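Local coordinates for protein PHB depolymerase (PDB 2D81) that hydrolyses the ester bonds of polyhydroxybutyrate, acting as a fungal biopolyester depolymerase of the alpha/beta hydrolase fold, at residues I264-Y267 and T268-I272; L278-P281 and N282-D286. One frame throughout, in Å; residues are numbered along the deposited sequence.

Contact 1. Residues I264-Y267 and T268-I272; sequences IPDY and TIHAI
D266 OD1 is gripped twice by T268. T268 OG1 donates at 2.6 Å to the syn lone pair of D266 OD1, the one on the side of the other carboxylate oxygen, while the backbone N of T268, 3.1 Å from OD1, comes in from above the carboxylate plane. The bond from the backbone N to a residue two places earlier makes an Asx turn, and the hydroxyl bond reinforces it where the chain turns its corner at T268. With OG1 set between the backbone N and the carbonyl carbon (chi1 66°), the threonine presents both donors to the same oxygen.

The second oxygen serves another partner. H270 NE2 donates to D266 OD2 over 2.8 Å, on the syn side and slightly out of the carboxylate plane. The two side chains approach from opposite directions, and the imidazole meets the acid at its edge, with OD2 close to the ring plane; carboxylate and ring planes stand 71° apart. D266 reaches both partners because its CG lies anti to the backbone N (chi1 169°), which carries the carboxylate out along the chain to T268 and H270. The His-carboxylate bond, with the edge-to-face contact of the Y291 ring, restrains the rotation of the imidazole, and the nearby negative charge would be expected to favour its protonation. Y291 OH also binds OD2, so both carboxylate oxygens have more than one partner.

The contact lies at the surface, where the short strand 266-267 bends into strand 269-271. Strand 277-280 runs antiparallel to the latter as its partner in a two-stranded sheet, separate from the central mixed sheet, and takes the side chains of I269 and I272 against it. On the approach to the bend, I264 and P265 rest on S235 of helix 234-237.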
# COMPACT_ATOMS: atom_id res chain seq x y z
N ILE A 264 -5.58 4.82 12.20
CA ILE A 264 -6.09 5.84 13.11
C ILE A 264 -4.98 6.25 14.08
O ILE A 264 -4.16 5.42 14.47
CB ILE A 264 -7.31 5.30 13.92
CG1 ILE A 264 -7.91 6.40 14.80
CG2 ILE A 264 -6.87 4.13 14.78
CD1 ILE A 264 -8.68 7.44 14.04
N PRO A 265 -4.92 7.53 14.46
CA PRO A 265 -3.87 7.92 15.40
C PRO A 265 -4.00 7.12 16.69
O PRO A 265 -5.11 6.84 17.16
CB PRO A 265 -4.14 9.41 15.61
CG PRO A 265 -4.63 9.83 14.26
CD PRO A 265 -5.59 8.72 13.89
N ASP A 266 -2.86 6.72 17.25
CA ASP A 266 -2.81 5.96 18.49
C ASP A 266 -1.69 6.54 19.36
O ASP A 266 -0.51 6.35 19.08
CB ASP A 266 -2.54 4.48 18.18
CG ASP A 266 -2.21 3.66 19.43
OD1 ASP A 266 -2.51 4.11 20.55
OD2 ASP A 266 -1.65 2.56 19.27
N TYR A 267 -2.08 7.26 20.41
CA TYR A 267 -1.12 8.03 21.19
C TYR A 267 -0.44 7.20 22.27
O TYR A 267 0.47 7.67 22.95
CB TYR A 267 -1.80 9.24 21.82
CG TYR A 267 -2.53 10.11 20.81
CD1 TYR A 267 -3.92 10.18 20.80
CD2 TYR A 267 -1.82 10.82 19.84
CE1 TYR A 267 -4.60 10.94 19.85
CE2 TYR A 267 -2.48 11.58 18.89
CZ TYR A 267 -3.87 11.64 18.90
OH TYR A 267 -4.53 12.39 17.95
N THR A 268 -0.89 5.95 22.43
CA THR A 268 -0.34 5.08 23.46
C THR A 268 1.04 4.55 23.07
O THR A 268 1.39 4.48 21.89
CB THR A 268 -1.28 3.89 23.76
OG1 THR A 268 -1.36 3.03 22.62
CG2 THR A 268 -2.67 4.39 24.12
N ILE A 269 1.82 4.18 24.08
CA ILE A 269 3.19 3.72 23.89
C ILE A 269 3.24 2.20 23.76
O ILE A 269 2.62 1.48 24.54
CB ILE A 269 4.09 4.15 25.08
CG1 ILE A 269 4.15 5.68 25.17
CG2 ILE A 269 5.49 3.58 24.93
CD1 ILE A 269 4.74 6.34 23.94
N HIS A 270 4.00 1.72 22.77
CA HIS A 270 4.13 0.29 22.51
C HIS A 270 5.60 -0.11 22.46
O HIS A 270 6.43 0.63 21.93
CB HIS A 270 3.50 -0.07 21.17
CG HIS A 270 2.02 0.18 21.10
ND1 HIS A 270 1.09 -0.67 21.65
CD2 HIS A 270 1.32 1.20 20.54
CE1 HIS A 270 -0.12 -0.19 21.44
NE2 HIS A 270 -0.01 0.94 20.77
N ALA A 271 5.92 -1.28 22.99
CA ALA A 271 7.22 -1.89 22.72
C ALA A 271 7.26 -2.23 21.23
O ALA A 271 6.30 -2.78 20.69
CB ALA A 271 7.40 -3.14 23.56
N ILE A 272 8.36 -1.90 20.57
CA ILE A 272 8.50 -2.24 19.15
C ILE A 272 9.62 -3.25 18.95
O ILE A 272 10.23 -3.71 19.92
CB ILE A 272 8.76 -0.98 18.29
CG1 ILE A 272 9.94 -0.19 18.84
CG2 ILE A 272 7.51 -0.11 18.26
CD1 ILE A 272 10.35 0.98 17.94

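Contact 2. Residues L278-P281 and N282-D286. With RB3 ((1R)-3-{[(1R)-3-methoxy-1-methyl-3-oxopropyl]oxy}-1-methyl-3-oxopropyl (3R)-3-hydroxybutanoate), chain C.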
# COMPACT_ATOMS: atom_id res chain seq x y z
N LEU A 278 7.63 3.10 21.36
CA LEU A 278 7.23 4.12 20.41
C LEU A 278 5.70 4.22 20.36
O LEU A 278 5.01 3.20 20.45
CB LEU A 278 7.77 3.78 19.02
CG LEU A 278 7.82 4.91 18.00
CD1 LEU A 278 8.90 5.91 18.40
CD2 LEU A 278 8.12 4.35 16.61
N SER A 279 5.18 5.43 20.22
CA SER A 279 3.76 5.62 20.02
C SER A 279 3.48 5.77 18.53
O SER A 279 4.40 5.77 17.72
CB SER A 279 3.27 6.86 20.78
OG SER A 279 4.01 8.01 20.43
N ASN A 280 2.20 5.88 18.17
CA ASN A 280 1.81 5.99 16.76
C ASN A 280 0.82 7.15 16.58
O ASN A 280 -0.27 6.97 16.03
CB ASN A 280 1.19 4.66 16.31
CG ASN A 280 0.76 4.68 14.86
OD1 ASN A 280 1.28 5.45 14.04
ND2 ASN A 280 -0.17 3.80 14.52
N PRO A 281 1.20 8.35 17.04
CA PRO A 281 0.35 9.54 16.94
C PRO A 281 -0.03 9.96 15.53
O PRO A 281 -1.02 10.68 15.33
CB PRO A 281 1.17 10.61 17.66
CG PRO A 281 2.57 10.21 17.32
CD PRO A 281 2.54 8.71 17.53
N ASN A 282 0.75 9.53 14.54
CA ASN A 282 0.53 9.93 13.15
C ASN A 282 -0.39 8.99 12.38
O ASN A 282 -0.74 9.25 11.23
CB ASN A 282 1.87 10.05 12.43
CG ASN A 282 2.73 11.19 12.97
OD1 ASN A 282 3.94 11.24 12.72
ND2 ASN A 282 2.11 12.10 13.71
N GLY A 283 -0.79 7.89 13.01
CA GLY A 283 -1.71 6.97 12.36
C GLY A 283 -1.06 6.30 11.16
O GLY A 283 -1.62 6.29 10.05
N CYS A 284 0.12 5.74 11.39
CA CYS A 284 0.86 5.01 10.37
C CYS A 284 0.45 3.55 10.35
O CYS A 284 -0.04 3.03 11.35
CB CYS A 284 2.35 5.04 10.68
SG CYS A 284 3.18 6.62 11.01
N TRP A 285 0.69 2.87 9.23
CA TRP A 285 0.58 1.42 9.19
C TRP A 285 1.79 0.80 9.87
O TRP A 285 2.87 1.39 9.89
CB TRP A 285 0.49 0.92 7.74
CG TRP A 285 -0.74 1.40 7.06
CD1 TRP A 285 -0.85 2.44 6.18
CD2 TRP A 285 -2.07 0.92 7.28
NE1 TRP A 285 -2.17 2.63 5.83
CE2 TRP A 285 -2.94 1.71 6.49
CE3 TRP A 285 -2.62 -0.11 8.06
CZ2 TRP A 285 -4.32 1.51 6.46
CZ3 TRP A 285 -3.99 -0.31 8.03
CH2 TRP A 285 -4.83 0.49 7.24
N ASP A 286 1.60 -0.39 10.44
CA ASP A 286 2.61 -0.97 11.32
C ASP A 286 3.73 -1.69 10.56
O ASP A 286 3.56 -2.82 10.12
CB ASP A 286 1.93 -1.95 12.29
CG ASP A 286 2.87 -2.43 13.37
OD1 ASP A 286 4.02 -1.94 13.43
OD2 ASP A 286 2.46 -3.31 14.16
O1M RB3 C . 7.61 10.46 7.75
C1A RB3 C . 6.80 9.54 7.53
O1A RB3 C . 5.61 9.51 7.89
C2A RB3 C . 7.32 8.33 6.75
C3A RB3 C . 7.13 7.03 7.54
C4A RB3 C . 7.69 5.87 6.71
O3A RB3 C . 7.85 7.13 8.78
C1B RB3 C . 7.19 6.53 9.81
O1B RB3 C . 6.35 5.65 9.60
C2B RB3 C . 7.50 6.99 11.23
C3B RB3 C . 7.00 6.03 12.31
C4B RB3 C . 7.70 4.67 12.21
O3B RB3 C . 7.29 6.58 13.60
C1C RB3 C . 6.32 7.44 14.03
O1C RB3 C . 5.72 8.15 13.22
C2C RB3 C . 5.99 7.51 15.52
C3C RB3 C . 6.23 8.92 16.07
C4C RB3 C . 5.93 8.97 17.56
O3C RB3 C . 7.59 9.30 15.82
O HOH W 1 -1.88 1.81 12.81
O HOH W 2 2.84 7.69 14.35
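The carboxamide of N280 lies along the backbone of C284 and meets both its N-H and its C=O, N280 OD1 accepting from C284 N at 2.9 Å and N280 ND2 donating to C284 O at 3.3 Å. The first bond is nearly straight (165°), with the donor in the carbonyl plane on a lone pair of OD1. The return bond reaches a lone pair of C284 O but is tilted from the N280 amide plane. Having CG anti to its own backbone N (chi1 -180°) extends the asparagine across the mouth of the bend, where this two-way grip holds the carboxamide from flipping. One water donates firmly to C284 O and accepts a weak bond from N280 ND2, and Y291 OH is a further partner of ND2.

The same residue opens a type I beta turn from N280 to G283, closed by G283 N donating to N280 O at 3.2 Å. P281 and N282 occupy its corners, and G283 follows with a positive phi that suits glycine. The turn ends strand 277-280 and forms part of the pocket for the bound hydroxybutyrate trimer. P281 CD packs against the methyl C4C of RB3 at 3.4 Å, and S279 OG approaches the same methyl. C284, disulfide-bonded to C230, has SG beside two ester carbonyl oxygens of the ligand, 3.6 Å from RB3 O1B.

A second water lies between turn and ligand; it donates to N280 OD1 at 2.7 Å and to RB3 O1C, and accepts from N282 N. A leucine in place of N280 would probably leave C284 N and C284 O without their side-chain mates and this water without one of its holds, so the backbone at C284 would be less firmly set against the turn. N282 OD1 comes to 3.6 Å from RB3 O1C.

In the fold
From the N-terminal side, the chain leaves strand 256-260 of the central mixed sheet and enters contact 1, whose bend closes at H270. It then runs through strand 269-271, turns back into strand 277-280 and reaches contact 2, which closes the tight turn into the segment before helix 301-314. The two contacts follow in series and neither nests in nor crosses the other, yet their centres are about 6 Å apart. Backbone bonds from L278 N to H270 O (2.8 Å) and from D266 N to N280 O (2.9 Å) join them. Y291, whose hydroxyl hydrogen-bonds to the side chains of both D266 and N280, ties the surface bend to the pocket-lining turn.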